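EDD domain protein, DegV family (Ruminococcus gnavus, PDB 3JR7) is of unknown function but, as a member of the DegV family, probably binds lipids. Local coordinates at residues S81-E86 against S109-S114. Residues are numbered along the deposited sequence; the frame is centred on the assembly and turned at random.
Sequences SCPSPE and SGSYNS
Cys82, in the loop after strand 79-81, and Pro85, the first residue of helix 85-92, pass close beside the first turn of helix 111-126, their CA atoms 4.9 Å from Ser111 CA and 4.7 Å from Ser114 CA respectively. The one hydrogen bond between the segments runs from Ser114 OG to Pro83 O, 2.7 Å long; the hydroxyl approaches from above the carbonyl plane, 37° out of it, rather than along a lone pair. With OG anti to its own backbone N (chi1 -176°), Ser114 reaches across to that oxygen and lies against the Pro85 ring, OG 3.3 Å from CD. Pro85 CA also makes a CH...O contact with Ser114 O, and its ring continues onto Leu117 and Leu121 further along the helix. At the other end, Cys82 CB packs over the start of the helix, 3.5 Å from Ser111 N, while SG rests against the Gly110 carbonyl, 3.7 Å from its C. Ser111 N donates to Ser109 OG at 3.0 Å, closing an ST turn. Ser109 OG also hydrogen-bonds a polyether, probably from the crystallisation liquor, in a pocket that Ser81, Cys82 and Ser109 help line. Pro83 CD touches Ser111 OG, whose hydrogen-bonding partners are Tyr88 and Asp27. An alanine in place of Ser114 would probably leave Pro83 O without its hydroxyl partner and the loop less firmly held to the helix. The contact thus joins two helix starts through one short hydroxyl-to-carbonyl bond set among proline and cysteine packing.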
loop_
_atom_site.group_PDB
_atom_site.type_symbol
_atom_site.label_atom_id
_atom_site.label_comp_id
_atom_site.label_asym_id
_atom_site.label_seq_id
_atom_site.Cartn_x
_atom_site.Cartn_y
_atom_site.Cartn_z
ATOM N N SER A 81 2.079 11.732 -8.903
ATOM C CA SER A 81 0.859 12.521 -8.710
ATOM C C SER A 81 -0.298 11.607 -8.370
ATOM O O SER A 81 -0.411 10.533 -8.937
ATOM C CB SER A 81 0.506 13.354 -9.973
ATOM O OG SER A 81 0.536 12.558 -11.139
ATOM N N CYS A 82 -1.182 12.062 -7.488
ATOM C CA CYS A 82 -2.343 11.247 -7.108
ATOM C C CYS A 82 -3.395 11.263 -8.242
ATOM O O CYS A 82 -3.313 12.067 -9.158
ATOM C CB CYS A 82 -2.908 11.762 -5.788
ATOM S SG CYS A 82 -3.626 13.450 -5.936
ATOM N N PRO A 83 -4.367 10.347 -8.224
ATOM C CA PRO A 83 -5.406 10.411 -9.258
ATOM C C PRO A 83 -6.272 11.628 -9.041
ATOM O O PRO A 83 -6.303 12.136 -7.918
ATOM C CB PRO A 83 -6.246 9.160 -8.979
ATOM C CG PRO A 83 -5.394 8.305 -8.127
ATOM C CD PRO A 83 -4.615 9.243 -7.287
ATOM N N SER A 84 -6.950 12.090 -10.089
ATOM C CA SER A 84 -7.796 13.252 -9.996
ATOM C C SER A 84 -9.162 12.882 -9.429
ATOM O O SER A 84 -9.609 11.751 -9.548
ATOM C CB SER A 84 -8.008 13.853 -11.379
ATOM O OG SER A 84 -8.836 13.001 -12.119
ATOM N N PRO A 85 -9.870 13.870 -8.884
ATOM C CA PRO A 85 -11.209 13.576 -8.370
ATOM C C PRO A 85 -12.120 13.055 -9.468
ATOM O O PRO A 85 -12.996 12.237 -9.198
ATOM C CB PRO A 85 -11.691 14.923 -7.850
ATOM C CG PRO A 85 -10.376 15.626 -7.461
ATOM C CD PRO A 85 -9.395 15.200 -8.482
ATOM N N GLU A 86 -11.890 13.499 -10.703
ATOM C CA GLU A 86 -12.765 13.140 -11.796
ATOM C C GLU A 86 -12.594 11.686 -12.153
ATOM O O GLU A 86 -13.570 11.020 -12.459
ATOM C CB GLU A 86 -12.497 14.023 -13.017
ATOM C CG GLU A 86 -12.947 15.485 -12.767
ATOM C CD GLU A 86 -11.997 16.294 -11.833
ATOM O OE1 GLU A 86 -10.782 15.954 -11.734
ATOM O OE2 GLU A 86 -12.481 17.311 -11.248
ATOM N N SER A 109 -0.026 11.393 0.679
ATOM C CA SER A 109 -0.513 11.527 -0.699
ATOM C C SER A 109 -1.858 12.260 -0.685
ATOM O O SER A 109 -2.619 12.104 0.239
ATOM C CB SER A 109 -0.743 10.139 -1.303
ATOM O OG SER A 109 -1.365 10.196 -2.581
ATOM N N GLY A 110 -2.158 12.984 -1.746
ATOM C CA GLY A 110 -3.488 13.568 -1.931
ATOM C C GLY A 110 -4.537 12.589 -2.479
ATOM O O GLY A 110 -5.691 12.994 -2.767
ATOM N N SER A 111 -4.195 11.300 -2.552
ATOM C CA SER A 111 -5.087 10.288 -3.147
ATOM C C SER A 111 -6.394 10.204 -2.339
ATOM O O SER A 111 -7.476 10.251 -2.919
ATOM C CB SER A 111 -4.394 8.910 -3.257
ATOM O OG SER A 111 -5.235 7.960 -3.908
ATOM N N TYR A 112 -6.279 10.090 -1.018
ATOM C CA TYR A 112 -7.440 10.092 -0.108
ATOM C C TYR A 112 -8.352 11.313 -0.353
ATOM O O TYR A 112 -9.529 11.175 -0.636
ATOM C CB TYR A 112 -7.037 10.100 1.362
ATOM C CG TYR A 112 -8.245 10.126 2.289
ATOM C CD1 TYR A 112 -9.062 8.998 2.441
ATOM C CD2 TYR A 112 -8.565 11.255 3.006
ATOM C CE1 TYR A 112 -10.193 9.022 3.267
ATOM C CE2 TYR A 112 -9.707 11.289 3.846
ATOM C CZ TYR A 112 -10.507 10.184 3.954
ATOM O OH TYR A 112 -11.613 10.228 4.775
ATOM N N ASN A 113 -7.799 12.502 -0.242
ATOM C CA ASN A 113 -8.623 13.714 -0.460
ATOM C C ASN A 113 -9.315 13.790 -1.837
ATOM O O ASN A 113 -10.487 14.242 -1.988
ATOM C CB ASN A 113 -7.762 14.937 -0.205
ATOM C CG ASN A 113 -7.513 15.168 1.264
ATOM O OD1 ASN A 113 -8.160 14.574 2.137
ATOM N ND2 ASN A 113 -6.579 16.056 1.551
ATOM N N SER A 114 -8.594 13.321 -2.845
ATOM C CA SER A 114 -9.111 13.236 -4.177
ATOM C C SER A 114 -10.308 12.297 -4.313
ATOM O O SER A 114 -11.311 12.662 -4.932
ATOM C CB SER A 114 -8.009 12.817 -5.095
ATOM O OG SER A 114 -8.456 12.815 -6.387
#